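Local structure of PlzA (Borrelia burgdorferi, 7MIE) at residues Lys40-Ser45 against Lys157-Lys162; Gly63-Phe68 against Asp86-Ala91; Ile74-Leu79 against Ile153-Leu158; Ile82-Thr87 against Lys134-Leu139; Leu119-Leu124 against Leu139-Leu144. The protein binds the bacterial second messenger cyclic di-GMP through its PilZ domain and probably acts as a signalling receptor for it in the Lyme disease spirochaete. All coordinates share one frame; numbering follows the deposited sequence.

Interaction 1. Residues Lys40-Ser45 against Lys157-Lys162; sequences KEIKMS and KLLDLK
I42 lies against L158 and L159 where a short edge strand of the PilZN3 domain's antiparallel sheet meets helix 149-164. CD1 of I42 touches CD2 of L159 at 3.7 Å, and its CG1 rests 3.9 Å from CB of L158, the latter side chains crossing at about a right angle. A beta-branched residue suits this place: CG2 stands anti to the backbone N (chi1 -61° for CG1), which leaves the longer CG1-CD1 arm to reach the helix. L159 also sets CD2 against CB of K40.

One turn on, K162 sends an extended chain over I42, its CD 4.0 Å from CD1 of I42, and ends in a hydrogen bond from NZ to O of E41 at 3.0 Å. A long lysine can thus pack and donate at once. NZ also donates to a water, 3.0 Å away, that accepts from E41 N. Its ammonium stands 4.3 Å from NZ of K43, a like-charge approach that the nearby E41 carboxylate probably eases; OE1 of E41 is held by S73 and K80. K162 lies about 7 Å from bound cyclic di-GMP, side chain to ligand. Another water accepts from NZ of K43 at 2.9 Å and donates to OE2 of E41.

Interaction 2. Residues Gly63-Phe68 against Asp86-Ala91; sequences GSYTAF and DTVLPA
A91 packs over the Y65 ring, its CB making a CH-pi contact with one face, 4.2 Å from the centroid, 21° off the normal and displaced toward the rim beside CD2 and CE2. The small alanine suits a helix surface that an aromatic must approach closely. Y65 owes this reach to its first torsion: with CG trans to the backbone N (chi1 175°), the ring extends toward the helix, and OH arrives 3.4 Å from CB of T87, the two side chains crossing at about a right angle. V88 CG2 comes to the ring's edge, 4.2 Å from CE2.

This is strand-to-helix packing in the PilZN3 domain, where strand 65-74 meets the first turn of helix 88-94. V88 serves both partners with one branch. Its CG1 takes the place anti to N (chi1 169°), leaving CG2 beside N to meet CB of A67 at 3.7 Å; a methyl is all that A67 needs to fill that spacing. I62 of the adjoining strand 57-62 also touches V88 and A91. T87 precedes the helix at the N-cap, yet its hydroxyl turns back to donate to the backbone O of Q84.

Interaction 3. Residues Ile74-Leu79 against Ile153-Leu158; sequences ISMDSL and IKVGKL
The tight turn between strands 65-74 and 78-84, a beta hairpin of the PilZN3 domain, packs against helix 149-164 chiefly through V155. That valine divides its work between two methyls. CG2 of V155 meets CG2 of I74 at 4.0 Å, while CG1 of V155 approaches the backbone O of S75 at 3.8 Å. The split follows from chi1 of 172°, which sets CG1 trans to the backbone N and CG2 beside it. Beta-branched I74 offers a broad apolar surface in return, its side chain crossing that of V155 at a slant.

M76 reaches the helix by folding over: bends at chi2 (-53°) and chi3 bring SD to within 3.5 Å of N of G156 and 4.1 Å of CG1 of V155. Glycine suits the spot because the sulfur can settle directly against the helix backbone, 3.6 Å from CA of G156. A flexible, unbranched methionine is well fitted to such a close approach. The turn itself is closed by the hydrogen bond from N of S75 to O of S78, 2.9 Å long.

Y33 of helix 26-36 and L159 of helix 149-164 also touch M76, while I74 pairs by backbone hydrogen bonds with I42 of strand 42-43.

Interaction 4. Residues Ile82-Thr87 against Lys134-Leu139; sequences IFQEDT and KEYNLL. With EDO (1,2-ethanediol), chain F.
I82 and L138 meet on one face of the sheet, CG1 of I82 3.7 Å from CD1 of L138, as a non-hydrogen-bonded antiparallel pair. CG2 of I82, set trans to the backbone N (chi1 -67° for CG1), turns instead to CD1 of the Y136 ring at 3.9 Å, so the branched residue serves both. F83 projects from the other face, where V88 of helix 88-94 packs on it.

These residues lie on neighbouring strands, 78-84 and 134-143, of the antiparallel PilZN3 sheet. F83 and N137 form the hydrogen-bonded pair: N137 N donates to F83 O at 2.8 Å, and F83 N donates back to N137 O. Two residues on, E85 N donates a hydrogen bond to E135 O at 3.0 Å, but from above the carbonyl plane. A 1,2-ethanediol, probably from the crystallisation liquor, donates from O1 to L138 O at 2.9 Å.

Past F83 the side chains become polar. E85 and E135 run side by side with OE2 of E85 3.4 Å from CB of E135; S130 binds OE1 of E135. N137 suits this border: its OD1 accepts from two waters, one also donating to Q84 O, while ND2 donates to S127 O and a further water.

Interaction 5. Residues Leu119-Leu124 against Leu139-Leu144; sequences LSVKLL and LTLEFL. With EDO (1,2-ethanediol), chain F.
The F143 ring is approached obliquely by L119 and V121: CD1 of L119 lies 3.8 Å from CE1 of F143, and CG1 of V121 packs near CD1 of the ring. V121 and F143 run side by side, a beta-branched chain flanking an aromatic, and I101 of strand 98-102 touches both. The carboxylate of E142 is the other flat group. Its OE1 forms a salt bridge with NZ of K122 at 3.5 Å, while OE2 turns toward CD1 of L124.

These residues belong to the hairpin of strands 119-131 and 134-143 in the PilZN3 sheet. K122 and E142 form a hydrogen-bonded pair of it, joined by E142 N to K122 O at 2.9 Å and by the returning bond from K122 N. L144 N to S120 O and L124 N to T140 O, each 2.8 Å, continue the ladder. T140 OG1 lies 2.7 Å from O1 of the bound 1,2-ethanediol.

K122 places CG between the backbone N and the carbonyl carbon (chi1 60°), from where its chain runs alongside E142 and CG touches CD2 of L144 at 3.6 Å. A long lysine can therefore line a leucine with its methylenes and still reach a carboxylate. On the V121 and F143 face, L123 sets CD1 4.0 Å from CD2 of L141, where leucines suit the apolar side facing L89 of helix 88-94.

How the interactions relate
From the N terminus, segment 40-45 opens interaction 1, the longest loop, which closes on helix 149-164 and encloses interactions 2, 4 and 5. Strand 65-74 next opens interaction 2, closed by helix 88-94. Interaction 3 starts before that closure and so crosses interaction 2; it ends on the same helix stretch as interaction 1, sharing K157 and L158, and encloses interactions 4 and 5. Interaction 4 begins where interaction 2 ends, at D86 and T87, and crosses interaction 5, the hairpin contact that 119-124 opens and 139-144 closes; the two share L139. Together they tie successive strands of one antiparallel sheet to each other, to helix 88-94 and to helix 149-164.

Interaction 1. Residues Lys40-Ser45 against Lys157-Lys162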
# COMPACT_ATOMS: atom_id res chain seq x y z
N LYS A 40 11.84 4.36 -4.16
CA LYS A 40 10.62 3.84 -4.77
C LYS A 40 10.06 2.68 -3.95
O LYS A 40 10.78 2.11 -3.16
CB LYS A 40 10.93 3.35 -6.19
CG LYS A 40 11.51 4.44 -7.10
CD LYS A 40 10.67 5.71 -7.19
CE LYS A 40 11.29 6.66 -8.24
NZ LYS A 40 10.45 7.88 -8.31
N GLU A 41 8.77 2.39 -4.10
CA GLU A 41 8.17 1.36 -3.26
C GLU A 41 7.08 0.61 -4.01
O GLU A 41 6.53 1.11 -5.00
CB GLU A 41 7.56 2.01 -2.00
CG GLU A 41 6.33 2.89 -2.33
CD GLU A 41 5.65 3.75 -1.26
OE1 GLU A 41 5.95 3.55 -0.07
OE2 GLU A 41 4.77 4.59 -1.63
N ILE A 42 6.68 -0.56 -3.45
CA ILE A 42 5.52 -1.28 -3.93
C ILE A 42 4.55 -1.40 -2.76
O ILE A 42 4.90 -1.92 -1.71
CB ILE A 42 5.98 -2.70 -4.38
CG1 ILE A 42 7.01 -2.68 -5.53
CG2 ILE A 42 4.75 -3.55 -4.73
CD1 ILE A 42 6.45 -2.04 -6.83
N LYS A 43 3.34 -0.83 -2.95
CA LYS A 43 2.27 -0.94 -1.95
C LYS A 43 1.75 -2.37 -1.88
O LYS A 43 1.63 -3.05 -2.89
CB LYS A 43 1.15 0.09 -2.15
CG LYS A 43 1.64 1.52 -1.93
CD LYS A 43 0.61 2.62 -2.05
CE LYS A 43 0.00 2.76 -3.42
NZ LYS A 43 0.98 3.25 -4.46
N MET A 44 1.38 -2.82 -0.65
CA MET A 44 0.99 -4.21 -0.48
C MET A 44 -0.48 -4.44 -0.85
O MET A 44 -1.34 -3.59 -0.64
CB MET A 44 1.25 -4.69 0.95
CG MET A 44 2.65 -4.39 1.40
SD MET A 44 3.97 -5.14 0.35
CE MET A 44 3.71 -6.80 0.89
N SER A 45 -0.75 -5.62 -1.43
CA SER A 45 -2.09 -6.13 -1.71
C SER A 45 -2.02 -7.65 -1.64
O SER A 45 -0.92 -8.22 -1.59
CB SER A 45 -2.57 -5.67 -3.08
OG SER A 45 -1.95 -6.47 -4.09
N LYS A 157 11.82 -6.89 -9.48
CA LYS A 157 11.03 -7.17 -10.68
C LYS A 157 9.72 -6.39 -10.68
O LYS A 157 9.25 -5.93 -11.73
CB LYS A 157 10.78 -8.68 -10.79
CG LYS A 157 12.05 -9.46 -11.10
CD LYS A 157 11.88 -10.97 -10.98
CE LYS A 157 12.94 -11.74 -11.74
NZ LYS A 157 12.56 -13.18 -11.79
N LEU A 158 9.07 -6.29 -9.51
CA LEU A 158 7.86 -5.49 -9.40
C LEU A 158 8.14 -4.01 -9.64
O LEU A 158 7.33 -3.33 -10.29
CB LEU A 158 7.23 -5.65 -7.99
CG LEU A 158 6.65 -7.05 -7.72
CD1 LEU A 158 6.37 -7.19 -6.22
CD2 LEU A 158 5.38 -7.27 -8.54
N LEU A 159 9.30 -3.51 -9.18
CA LEU A 159 9.64 -2.12 -9.44
C LEU A 159 9.92 -1.88 -10.94
O LEU A 159 9.52 -0.86 -11.45
CB LEU A 159 10.83 -1.67 -8.58
CG LEU A 159 10.51 -1.54 -7.10
CD1 LEU A 159 11.78 -1.56 -6.27
CD2 LEU A 159 9.69 -0.26 -6.85
N ASP A 160 10.52 -2.85 -11.64
CA ASP A 160 10.66 -2.74 -13.09
C ASP A 160 9.30 -2.59 -13.75
O ASP A 160 9.14 -1.75 -14.64
CB ASP A 160 11.26 -4.02 -13.67
CG ASP A 160 12.74 -4.19 -13.46
OD1 ASP A 160 13.46 -3.15 -13.21
OD2 ASP A 160 13.19 -5.36 -13.61
N LEU A 161 8.33 -3.37 -13.31
CA LEU A 161 6.99 -3.29 -13.90
C LEU A 161 6.32 -1.96 -13.55
O LEU A 161 5.67 -1.36 -14.40
CB LEU A 161 6.14 -4.46 -13.40
CG LEU A 161 6.65 -5.84 -13.81
CD1 LEU A 161 5.70 -6.91 -13.27
CD2 LEU A 161 6.74 -5.95 -15.35
N LYS A 162 6.50 -1.50 -12.31
CA LYS A 162 5.95 -0.20 -11.95
C LYS A 162 6.56 0.92 -12.79
O LYS A 162 5.83 1.81 -13.23
CB LYS A 162 6.12 0.05 -10.44
CG LYS A 162 5.43 1.33 -9.97
CD LYS A 162 5.47 1.47 -8.42
CE LYS A 162 4.72 2.74 -8.02
NZ LYS A 162 4.75 2.94 -6.55
O HOH W 1 7.42 4.21 -6.07
O HOH W 2 3.52 4.49 -4.07

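Interaction 2. Residues Gly63-Phe68 against Asp86-Ala91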
# COMPACT_ATOMS: atom_id res chain seq x y z
N GLY A 63 14.47 -4.47 22.18
CA GLY A 63 14.81 -5.16 23.42
C GLY A 63 13.81 -6.28 23.68
O GLY A 63 13.61 -7.16 22.82
N SER A 64 13.16 -6.25 24.85
CA SER A 64 12.18 -7.29 25.13
C SER A 64 10.77 -6.76 24.81
O SER A 64 9.82 -7.54 24.81
CB SER A 64 12.29 -7.79 26.55
OG SER A 64 11.91 -6.75 27.42
N TYR A 65 10.67 -5.48 24.42
CA TYR A 65 9.39 -4.94 23.99
C TYR A 65 9.02 -5.53 22.64
O TYR A 65 9.87 -5.68 21.77
CB TYR A 65 9.51 -3.43 23.86
CG TYR A 65 8.28 -2.75 23.29
CD1 TYR A 65 7.20 -2.47 24.10
CD2 TYR A 65 8.16 -2.49 21.93
CE1 TYR A 65 6.06 -1.86 23.60
CE2 TYR A 65 7.04 -1.86 21.42
CZ TYR A 65 5.98 -1.56 22.25
OH TYR A 65 4.85 -0.96 21.76
N THR A 66 7.73 -5.88 22.47
CA THR A 66 7.32 -6.46 21.19
C THR A 66 5.97 -5.87 20.74
O THR A 66 5.11 -5.56 21.57
CB THR A 66 7.33 -7.98 21.32
OG1 THR A 66 7.38 -8.49 19.99
CG2 THR A 66 6.18 -8.52 22.15
N ALA A 67 5.78 -5.73 19.40
CA ALA A 67 4.51 -5.25 18.89
C ALA A 67 4.32 -5.77 17.46
O ALA A 67 5.30 -5.89 16.74
CB ALA A 67 4.44 -3.73 18.86
N PHE A 68 3.05 -5.98 17.11
CA PHE A 68 2.73 -6.39 15.74
C PHE A 68 2.23 -5.18 14.97
O PHE A 68 1.37 -4.45 15.46
CB PHE A 68 1.66 -7.49 15.73
CG PHE A 68 2.24 -8.84 16.04
CD1 PHE A 68 2.40 -9.26 17.35
CD2 PHE A 68 2.68 -9.68 15.02
CE1 PHE A 68 2.97 -10.49 17.62
CE2 PHE A 68 3.25 -10.91 15.29
CZ PHE A 68 3.40 -11.31 16.60
N ASP A 86 1.85 5.90 19.70
CA ASP A 86 2.27 5.79 21.10
C ASP A 86 2.62 4.35 21.46
O ASP A 86 2.40 3.93 22.60
CB ASP A 86 1.20 6.33 22.07
CG ASP A 86 1.82 6.87 23.35
OD1 ASP A 86 3.07 6.90 23.44
OD2 ASP A 86 1.04 7.28 24.27
N THR A 87 3.12 3.56 20.50
CA THR A 87 3.60 2.20 20.74
C THR A 87 5.08 2.12 20.33
O THR A 87 5.97 2.47 21.13
CB THR A 87 2.66 1.13 20.12
OG1 THR A 87 2.67 1.23 18.69
CG2 THR A 87 1.22 1.27 20.57
N VAL A 88 5.33 1.79 19.06
CA VAL A 88 6.67 1.49 18.57
C VAL A 88 7.50 2.77 18.48
O VAL A 88 8.69 2.75 18.74
CB VAL A 88 6.58 0.71 17.24
CG1 VAL A 88 7.92 0.58 16.53
CG2 VAL A 88 6.03 -0.70 17.54
N LEU A 89 6.86 3.88 18.11
CA LEU A 89 7.65 5.05 17.73
C LEU A 89 8.41 5.57 18.96
O LEU A 89 9.63 5.71 18.90
CB LEU A 89 6.77 6.13 17.05
CG LEU A 89 7.55 7.33 16.47
CD1 LEU A 89 8.67 6.90 15.53
CD2 LEU A 89 6.62 8.34 15.80
N PRO A 90 7.75 5.80 20.12
CA PRO A 90 8.49 6.17 21.32
C PRO A 90 9.44 5.08 21.84
O PRO A 90 10.51 5.40 22.39
CB PRO A 90 7.40 6.60 22.33
CG PRO A 90 6.10 6.04 21.81
CD PRO A 90 6.29 5.77 20.33
N ALA A 91 9.05 3.81 21.71
CA ALA A 91 9.95 2.73 22.13
C ALA A 91 11.24 2.77 21.33
O ALA A 91 12.33 2.52 21.86
CB ALA A 91 9.29 1.37 22.03

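Interaction 3. Residues Ile74-Leu79 against Ile153-Leu158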
# COMPACT_ATOMS: atom_id res chain seq x y z
N ILE A 74 6.84 -2.02 0.43
CA ILE A 74 8.17 -2.62 0.51
C ILE A 74 9.06 -2.02 -0.57
O ILE A 74 8.58 -1.71 -1.67
CB ILE A 74 8.05 -4.14 0.42
CG1 ILE A 74 9.39 -4.83 0.71
CG2 ILE A 74 7.49 -4.57 -0.94
CD1 ILE A 74 9.22 -6.31 1.07
N SER A 75 10.35 -1.92 -0.25
CA SER A 75 11.31 -1.31 -1.16
C SER A 75 12.54 -2.22 -1.20
O SER A 75 12.53 -3.32 -0.64
CB SER A 75 11.67 0.07 -0.71
OG SER A 75 10.55 0.97 -0.74
N MET A 76 13.60 -1.82 -1.94
CA MET A 76 14.72 -2.75 -2.09
C MET A 76 15.49 -2.98 -0.79
O MET A 76 16.02 -4.08 -0.57
CB MET A 76 15.72 -2.21 -3.12
CG MET A 76 15.18 -2.36 -4.54
SD MET A 76 14.63 -4.02 -5.02
CE MET A 76 16.01 -5.05 -4.52
N ASP A 77 15.59 -1.93 0.03
CA ASP A 77 16.36 -2.14 1.25
C ASP A 77 15.68 -1.53 2.46
O ASP A 77 16.32 -1.26 3.47
CB ASP A 77 17.83 -1.75 1.10
CG ASP A 77 18.00 -0.32 0.65
OD1 ASP A 77 17.25 0.54 1.15
OD2 ASP A 77 18.85 -0.10 -0.26
N SER A 78 14.36 -1.35 2.35
CA SER A 78 13.61 -0.78 3.45
C SER A 78 12.17 -1.19 3.24
O SER A 78 11.83 -1.73 2.18
CB SER A 78 13.71 0.76 3.49
OG SER A 78 13.19 1.35 2.29
N LEU A 79 11.35 -0.96 4.28
CA LEU A 79 9.92 -1.14 4.12
C LEU A 79 9.20 -0.15 5.03
O LEU A 79 9.83 0.50 5.86
CB LEU A 79 9.58 -2.62 4.36
CG LEU A 79 9.45 -3.12 5.81
CD1 LEU A 79 9.22 -4.66 5.81
CD2 LEU A 79 10.67 -2.78 6.66
N ILE A 153 14.84 -9.81 -4.92
CA ILE A 153 14.86 -9.92 -6.38
C ILE A 153 13.44 -9.77 -6.95
O ILE A 153 13.24 -9.12 -7.97
CB ILE A 153 15.54 -11.24 -6.82
CG1 ILE A 153 15.84 -11.21 -8.32
CG2 ILE A 153 14.75 -12.48 -6.45
CD1 ILE A 153 17.09 -10.38 -8.55
N LYS A 154 12.42 -10.26 -6.21
CA LYS A 154 11.06 -10.12 -6.69
C LYS A 154 10.55 -8.69 -6.53
O LYS A 154 9.82 -8.20 -7.39
CB LYS A 154 10.16 -11.03 -5.85
CG LYS A 154 10.24 -12.50 -6.25
CD LYS A 154 9.27 -13.29 -5.39
CE LYS A 154 9.32 -14.77 -5.77
NZ LYS A 154 8.56 -15.54 -4.75
N VAL A 155 11.02 -7.99 -5.49
CA VAL A 155 10.60 -6.60 -5.33
C VAL A 155 11.21 -5.79 -6.48
O VAL A 155 10.55 -4.92 -7.07
CB VAL A 155 11.03 -6.06 -3.94
CG1 VAL A 155 10.78 -4.55 -3.83
CG2 VAL A 155 10.29 -6.82 -2.81
N GLY A 156 12.45 -6.13 -6.85
CA GLY A 156 13.06 -5.42 -7.98
C GLY A 156 12.29 -5.66 -9.29
O GLY A 156 12.04 -4.71 -10.05
N LYS A 157 11.82 -6.89 -9.48
CA LYS A 157 11.03 -7.17 -10.68
C LYS A 157 9.72 -6.39 -10.68
O LYS A 157 9.25 -5.93 -11.73
CB LYS A 157 10.78 -8.68 -10.79
CG LYS A 157 12.05 -9.46 -11.10
CD LYS A 157 11.88 -10.97 -10.98
CE LYS A 157 12.94 -11.74 -11.74
NZ LYS A 157 12.56 -13.18 -11.79
N LEU A 158 9.07 -6.29 -9.51
CA LEU A 158 7.86 -5.49 -9.40
C LEU A 158 8.14 -4.01 -9.64
O LEU A 158 7.33 -3.33 -10.29
CB LEU A 158 7.23 -5.65 -7.99
CG LEU A 158 6.65 -7.05 -7.72
CD1 LEU A 158 6.37 -7.19 -6.22
CD2 LEU A 158 5.38 -7.27 -8.54

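Interaction 4. Residues Ile82-Thr87 against Lys134-Leu139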
# COMPACT_ATOMS: atom_id res chain seq x y z
N ILE A 82 2.91 0.05 9.50
CA ILE A 82 1.87 0.77 10.24
C ILE A 82 1.77 0.19 11.64
O ILE A 82 1.61 -1.04 11.83
CB ILE A 82 0.51 0.63 9.53
CG1 ILE A 82 0.52 1.36 8.17
CG2 ILE A 82 -0.64 1.12 10.43
CD1 ILE A 82 -0.61 0.83 7.24
N PHE A 83 1.81 1.12 12.62
CA PHE A 83 1.52 0.78 14.02
C PHE A 83 0.54 1.78 14.61
O PHE A 83 0.46 2.93 14.17
CB PHE A 83 2.82 0.83 14.84
CG PHE A 83 3.85 -0.23 14.52
CD1 PHE A 83 3.70 -1.53 15.01
CD2 PHE A 83 4.92 0.07 13.69
CE1 PHE A 83 4.64 -2.50 14.68
CE2 PHE A 83 5.85 -0.91 13.37
CZ PHE A 83 5.72 -2.18 13.88
N GLN A 84 -0.11 1.36 15.70
CA GLN A 84 -0.88 2.35 16.46
C GLN A 84 0.06 3.42 17.01
O GLN A 84 1.21 3.14 17.31
CB GLN A 84 -1.54 1.71 17.69
CG GLN A 84 -2.58 0.68 17.32
CD GLN A 84 -3.18 0.04 18.56
OE1 GLN A 84 -2.49 -0.33 19.51
NE2 GLN A 84 -4.49 -0.08 18.56
N GLU A 85 -0.45 4.63 17.18
CA GLU A 85 0.34 5.71 17.76
C GLU A 85 0.72 5.35 19.21
O GLU A 85 -0.03 4.61 19.86
CB GLU A 85 -0.46 7.00 17.68
CG GLU A 85 0.25 8.24 18.19
CD GLU A 85 -0.63 9.48 18.13
OE1 GLU A 85 -0.35 10.38 17.27
OE2 GLU A 85 -1.65 9.52 18.87
N ASP A 86 1.85 5.90 19.70
CA ASP A 86 2.27 5.79 21.10
C ASP A 86 2.62 4.35 21.46
O ASP A 86 2.40 3.93 22.60
CB ASP A 86 1.20 6.33 22.07
CG ASP A 86 1.82 6.87 23.35
OD1 ASP A 86 3.07 6.90 23.44
OD2 ASP A 86 1.04 7.28 24.27
N THR A 87 3.12 3.56 20.50
CA THR A 87 3.60 2.20 20.74
C THR A 87 5.08 2.12 20.33
O THR A 87 5.97 2.47 21.13
CB THR A 87 2.66 1.13 20.12
OG1 THR A 87 2.67 1.23 18.69
CG2 THR A 87 1.22 1.27 20.57
N LYS A 134 -8.96 6.65 15.38
CA LYS A 134 -7.77 6.04 15.95
C LYS A 134 -6.55 6.61 15.22
O LYS A 134 -6.59 6.86 14.02
CB LYS A 134 -7.81 4.52 15.74
CG LYS A 134 -9.11 3.82 16.14
CD LYS A 134 -8.98 2.97 17.38
CE LYS A 134 -9.06 3.74 18.68
NZ LYS A 134 -10.46 3.89 19.14
N GLU A 135 -5.46 6.77 15.97
CA GLU A 135 -4.27 7.40 15.42
C GLU A 135 -3.22 6.34 15.17
O GLU A 135 -3.08 5.39 15.95
CB GLU A 135 -3.65 8.39 16.41
CG GLU A 135 -4.61 9.44 16.94
CD GLU A 135 -5.33 10.24 15.87
OE1 GLU A 135 -4.70 10.51 14.81
OE2 GLU A 135 -6.53 10.57 16.09
N TYR A 136 -2.45 6.57 14.10
CA TYR A 136 -1.46 5.62 13.63
C TYR A 136 -0.17 6.33 13.27
O TYR A 136 -0.15 7.54 12.99
CB TYR A 136 -1.97 4.85 12.39
CG TYR A 136 -3.15 3.97 12.67
CD1 TYR A 136 -2.99 2.66 13.11
CD2 TYR A 136 -4.43 4.48 12.61
CE1 TYR A 136 -4.08 1.87 13.43
CE2 TYR A 136 -5.54 3.71 12.95
CZ TYR A 136 -5.36 2.39 13.35
OH TYR A 136 -6.45 1.63 13.68
N ASN A 137 0.91 5.55 13.24
CA ASN A 137 2.17 6.02 12.65
C ASN A 137 2.54 5.10 11.49
O ASN A 137 2.33 3.89 11.55
CB ASN A 137 3.35 6.00 13.64
CG ASN A 137 3.17 6.97 14.80
OD1 ASN A 137 3.28 6.56 15.97
ND2 ASN A 137 2.97 8.26 14.53
N LEU A 138 3.14 5.73 10.47
CA LEU A 138 3.71 4.99 9.34
C LEU A 138 5.23 5.17 9.45
O LEU A 138 5.71 6.31 9.44
CB LEU A 138 3.18 5.62 8.04
CG LEU A 138 3.67 4.95 6.74
CD1 LEU A 138 3.11 3.54 6.62
CD2 LEU A 138 3.23 5.76 5.53
N LEU A 139 5.98 4.07 9.62
CA LEU A 139 7.41 4.09 9.91
C LEU A 139 8.21 3.53 8.74
O LEU A 139 8.04 2.35 8.42
CB LEU A 139 7.70 3.16 11.10
CG LEU A 139 7.49 3.73 12.50
CD1 LEU A 139 6.03 4.01 12.76
CD2 LEU A 139 8.04 2.78 13.56
C1 EDO F . 6.32 7.64 6.46
O1 EDO F . 7.36 6.87 7.10
C2 EDO F . 6.61 9.02 6.07
O2 EDO F . 7.85 9.46 6.60
O HOH W 3 3.93 4.21 17.33
O HOH W 4 -6.00 1.08 16.63
O HOH W 5 2.70 10.03 16.68
O HOH W 6 -0.97 9.72 14.76
O HOH W 7 3.61 7.77 18.54

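Interaction 5. Residues Leu119-Leu124 against Leu139-Leu144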
# COMPACT_ATOMS: atom_id res chain seq x y z
N LEU A 119 15.63 -9.51 11.71
CA LEU A 119 16.59 -8.67 11.02
C LEU A 119 16.65 -7.30 11.68
O LEU A 119 15.59 -6.68 11.90
CB LEU A 119 16.15 -8.52 9.55
CG LEU A 119 16.18 -9.81 8.71
CD1 LEU A 119 15.58 -9.53 7.34
CD2 LEU A 119 17.61 -10.34 8.56
N SER A 120 17.88 -6.79 11.87
CA SER A 120 18.11 -5.46 12.42
C SER A 120 17.64 -4.37 11.46
O SER A 120 17.94 -4.44 10.25
CB SER A 120 19.59 -5.26 12.71
OG SER A 120 19.91 -6.02 13.85
N VAL A 121 16.93 -3.36 12.00
CA VAL A 121 16.48 -2.21 11.22
C VAL A 121 16.76 -0.90 11.96
O VAL A 121 16.97 -0.87 13.19
CB VAL A 121 14.97 -2.31 10.89
CG1 VAL A 121 14.65 -3.53 10.01
CG2 VAL A 121 14.12 -2.25 12.15
N LYS A 122 16.76 0.20 11.20
CA LYS A 122 16.88 1.52 11.80
C LYS A 122 15.76 2.40 11.23
O LYS A 122 15.39 2.29 10.05
CB LYS A 122 18.27 2.12 11.57
CG LYS A 122 18.70 2.32 10.13
CD LYS A 122 19.90 3.25 9.97
CE LYS A 122 19.93 3.88 8.59
NZ LYS A 122 21.30 4.31 8.17
N LEU A 123 15.22 3.27 12.09
CA LEU A 123 14.13 4.13 11.67
C LEU A 123 14.69 5.27 10.81
O LEU A 123 15.56 6.00 11.28
CB LEU A 123 13.45 4.70 12.92
CG LEU A 123 12.24 5.62 12.66
CD1 LEU A 123 11.08 4.81 12.07
CD2 LEU A 123 11.80 6.26 13.99
N LEU A 124 14.14 5.46 9.61
CA LEU A 124 14.59 6.57 8.76
C LEU A 124 13.66 7.77 8.87
O LEU A 124 14.12 8.92 8.76
CB LEU A 124 14.67 6.15 7.28
CG LEU A 124 15.68 5.06 6.95
CD1 LEU A 124 15.70 4.82 5.43
CD2 LEU A 124 17.07 5.46 7.43
N LEU A 139 5.98 4.07 9.62
CA LEU A 139 7.41 4.09 9.91
C LEU A 139 8.21 3.53 8.74
O LEU A 139 8.04 2.35 8.42
CB LEU A 139 7.70 3.16 11.10
CG LEU A 139 7.49 3.73 12.50
CD1 LEU A 139 6.03 4.01 12.76
CD2 LEU A 139 8.04 2.78 13.56
N THR A 140 9.18 4.32 8.25
CA THR A 140 10.08 3.82 7.22
C THR A 140 11.29 3.24 7.94
O THR A 140 11.97 3.97 8.69
CB THR A 140 10.49 4.97 6.29
OG1 THR A 140 9.35 5.61 5.69
CG2 THR A 140 11.48 4.52 5.22
N LEU A 141 11.55 1.95 7.71
CA LEU A 141 12.59 1.21 8.40
C LEU A 141 13.57 0.65 7.37
O LEU A 141 13.15 -0.06 6.45
CB LEU A 141 11.95 0.07 9.20
CG LEU A 141 11.03 0.54 10.33
CD1 LEU A 141 10.11 -0.60 10.73
CD2 LEU A 141 11.90 0.96 11.53
N GLU A 142 14.87 0.90 7.60
CA GLU A 142 15.90 0.39 6.71
C GLU A 142 16.52 -0.88 7.30
O GLU A 142 16.85 -0.94 8.48
CB GLU A 142 16.98 1.47 6.57
CG GLU A 142 18.15 0.99 5.71
CD GLU A 142 19.11 2.11 5.33
OE1 GLU A 142 20.27 2.04 5.76
OE2 GLU A 142 18.67 3.03 4.61
N PHE A 143 16.70 -1.91 6.45
CA PHE A 143 17.40 -3.14 6.79
C PHE A 143 18.89 -2.85 7.01
O PHE A 143 19.55 -2.29 6.15
CB PHE A 143 17.18 -4.16 5.67
CG PHE A 143 15.77 -4.72 5.67
CD1 PHE A 143 15.37 -5.65 6.63
CD2 PHE A 143 14.84 -4.29 4.73
CE1 PHE A 143 14.08 -6.15 6.64
CE2 PHE A 143 13.54 -4.79 4.73
CZ PHE A 143 13.17 -5.72 5.69
N LEU A 144 19.41 -3.22 8.17
CA LEU A 144 20.83 -3.03 8.45
C LEU A 144 21.69 -4.23 8.00
O LEU A 144 22.91 -4.14 7.97
CB LEU A 144 21.00 -2.70 9.94
CG LEU A 144 20.49 -1.31 10.33
CD1 LEU A 144 20.69 -1.05 11.82
CD2 LEU A 144 21.15 -0.21 9.50
C1 EDO F . 6.32 7.64 6.46
O1 EDO F . 7.36 6.87 7.10
C2 EDO F . 6.61 9.02 6.07
O2 EDO F . 7.85 9.46 6.60